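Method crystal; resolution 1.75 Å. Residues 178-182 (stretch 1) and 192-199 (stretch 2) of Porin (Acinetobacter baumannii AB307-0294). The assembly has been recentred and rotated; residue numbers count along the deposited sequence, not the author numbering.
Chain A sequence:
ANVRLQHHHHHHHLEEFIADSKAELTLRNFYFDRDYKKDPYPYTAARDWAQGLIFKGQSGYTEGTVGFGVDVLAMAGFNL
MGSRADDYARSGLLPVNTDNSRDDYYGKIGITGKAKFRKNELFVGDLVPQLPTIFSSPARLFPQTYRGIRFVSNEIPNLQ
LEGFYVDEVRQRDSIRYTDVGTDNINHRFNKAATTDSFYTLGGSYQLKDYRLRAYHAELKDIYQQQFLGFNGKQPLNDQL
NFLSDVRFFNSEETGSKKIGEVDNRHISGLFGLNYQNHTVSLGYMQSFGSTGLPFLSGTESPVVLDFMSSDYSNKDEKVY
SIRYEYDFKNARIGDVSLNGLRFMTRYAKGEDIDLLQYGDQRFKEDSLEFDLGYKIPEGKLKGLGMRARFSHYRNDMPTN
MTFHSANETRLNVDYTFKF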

# COMPACT_ATOMS: atom_id res chain seq x y z
N THR A 178 -10.30 -13.99 -6.87
CA THR A 178 -11.20 -14.40 -5.82
C THR A 178 -12.18 -13.22 -5.61
O THR A 178 -12.04 -12.13 -6.21
CB THR A 178 -10.46 -14.76 -4.56
OG1 THR A 178 -9.55 -13.69 -4.12
CG2 THR A 178 -9.50 -16.02 -4.74
N ASP A 179 -13.19 -13.41 -4.78
CA ASP A 179 -14.16 -12.33 -4.56
C ASP A 179 -13.53 -11.19 -3.73
O ASP A 179 -12.71 -11.39 -2.77
CB ASP A 179 -15.41 -12.87 -3.87
CG ASP A 179 -16.27 -13.72 -4.80
OD1 ASP A 179 -16.06 -13.83 -5.98
OD2 ASP A 179 -17.15 -14.32 -4.28
N VAL A 180 -13.97 -9.99 -4.04
CA VAL A 180 -13.55 -8.83 -3.23
C VAL A 180 -14.15 -8.97 -1.78
O VAL A 180 -15.15 -9.63 -1.56
CB VAL A 180 -13.97 -7.46 -3.89
CG1 VAL A 180 -13.39 -7.40 -5.29
CG2 VAL A 180 -15.51 -7.36 -4.10
N GLY A 181 -13.54 -8.32 -0.86
CA GLY A 181 -13.96 -8.36 0.51
C GLY A 181 -13.00 -7.74 1.45
O GLY A 181 -12.26 -6.85 1.08
N THR A 182 -13.04 -8.16 2.71
CA THR A 182 -12.26 -7.60 3.81
C THR A 182 -11.52 -8.69 4.54
O THR A 182 -12.00 -9.85 4.56
CB THR A 182 -13.13 -6.91 4.91
OG1 THR A 182 -14.18 -7.83 5.30
CG2 THR A 182 -13.79 -5.74 4.32
N ALA A 192 -13.91 -12.11 8.53
CA ALA A 192 -13.49 -11.65 7.19
C ALA A 192 -14.65 -12.07 6.26
O ALA A 192 -15.27 -13.15 6.44
CB ALA A 192 -12.19 -12.36 6.80
N ALA A 193 -15.03 -11.31 5.27
CA ALA A 193 -16.12 -11.60 4.40
C ALA A 193 -15.83 -11.25 2.97
O ALA A 193 -15.00 -10.43 2.67
CB ALA A 193 -17.38 -10.85 4.79
N THR A 194 -16.56 -11.90 2.08
CA THR A 194 -16.42 -11.57 0.67
C THR A 194 -17.80 -11.19 0.15
O THR A 194 -18.88 -11.51 0.68
CB THR A 194 -15.80 -12.65 -0.18
OG1 THR A 194 -16.69 -13.76 -0.08
CG2 THR A 194 -14.41 -13.07 0.27
N THR A 195 -17.79 -10.60 -1.03
CA THR A 195 -19.01 -10.16 -1.67
C THR A 195 -18.86 -10.06 -3.17
O THR A 195 -17.78 -10.29 -3.68
CB THR A 195 -19.46 -8.77 -0.99
OG1 THR A 195 -20.81 -8.47 -1.35
CG2 THR A 195 -18.52 -7.67 -1.40
N ASP A 196 -19.88 -9.65 -3.87
CA ASP A 196 -19.66 -9.70 -5.26
C ASP A 196 -19.34 -8.44 -5.98
O ASP A 196 -19.29 -8.48 -7.25
CB ASP A 196 -20.67 -10.37 -5.96
CG ASP A 196 -21.93 -9.82 -5.73
OD1 ASP A 196 -22.09 -8.69 -5.39
OD2 ASP A 196 -22.84 -10.72 -5.75
N SER A 197 -19.32 -7.32 -5.28
CA SER A 197 -18.93 -6.12 -5.99
C SER A 197 -18.53 -4.98 -5.09
O SER A 197 -18.87 -4.93 -3.93
CB SER A 197 -19.99 -5.77 -7.01
OG SER A 197 -21.01 -5.12 -6.33
N PHE A 198 -17.75 -4.05 -5.68
CA PHE A 198 -17.22 -2.89 -5.00
C PHE A 198 -17.30 -1.77 -6.07
O PHE A 198 -16.90 -1.96 -7.23
CB PHE A 198 -15.82 -3.10 -4.54
CG PHE A 198 -15.14 -1.88 -3.97
CD1 PHE A 198 -14.43 -1.08 -4.84
CD2 PHE A 198 -15.25 -1.45 -2.64
CE1 PHE A 198 -13.91 0.14 -4.40
CE2 PHE A 198 -14.56 -0.30 -2.17
CZ PHE A 198 -13.89 0.50 -3.07
N TYR A 199 -17.73 -0.61 -5.63
CA TYR A 199 -17.61 0.55 -6.51
C TYR A 199 -17.13 1.78 -5.72
O TYR A 199 -17.30 1.89 -4.48
CB TYR A 199 -18.86 0.86 -7.21
CG TYR A 199 -19.87 1.58 -6.51
CD1 TYR A 199 -19.92 2.97 -6.54
CD2 TYR A 199 -20.90 0.97 -5.86
CE1 TYR A 199 -20.78 3.70 -5.71
CE2 TYR A 199 -21.82 1.73 -5.08
CZ TYR A 199 -21.76 3.08 -5.01
OH TYR A 199 -22.65 3.81 -4.16

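The two stretches pair antiparallel over a short span, centred on Gly 181 and Thr 194, a non-hydrogen-bonded pair whose CA atoms lie 4.0 Å apart. Flanking this pair, Thr 195 N donates to Val 180 O (2.9 Å) and Thr 182 N to Ala 193 O (3.0 Å). The return bond from Ala 193 N to Thr 182 O is long, at 3.4 Å, and weak. The two well-bonded carbonyls also receive CA-H...O contacts, Val 180 O from Thr 194 CA and Ala 193 O from Gly 181 CA, both at 3.2 Å.

So close an approach suits glycine: an ideal CB on Gly 181 would fall 2.0 Å from Ala 193 O and 2.8 Å from Thr 194 CA, a clash with both.

Side chains add mainly van der Waals packing to the 374 Å² buried in total. Val 180, buried, has the largest area covered by the other stretch, 80 Å² for the whole residue; its CG2 lies 4.1 Å from Thr 195 CG2 and 4.3 Å from Phe 198 CB, although the Phe 198 ring leads away. Thr 195 turns its methyl to this contact, while its OG1 is hydrogen-bonded elsewhere in the structure. At the exposed margin, Asp 179 meets Thr 194 through aliphatic carbon, CB to CB at 3.7 Å. The small Ala 192 sets its CB 3.4 Å from Thr 182 O.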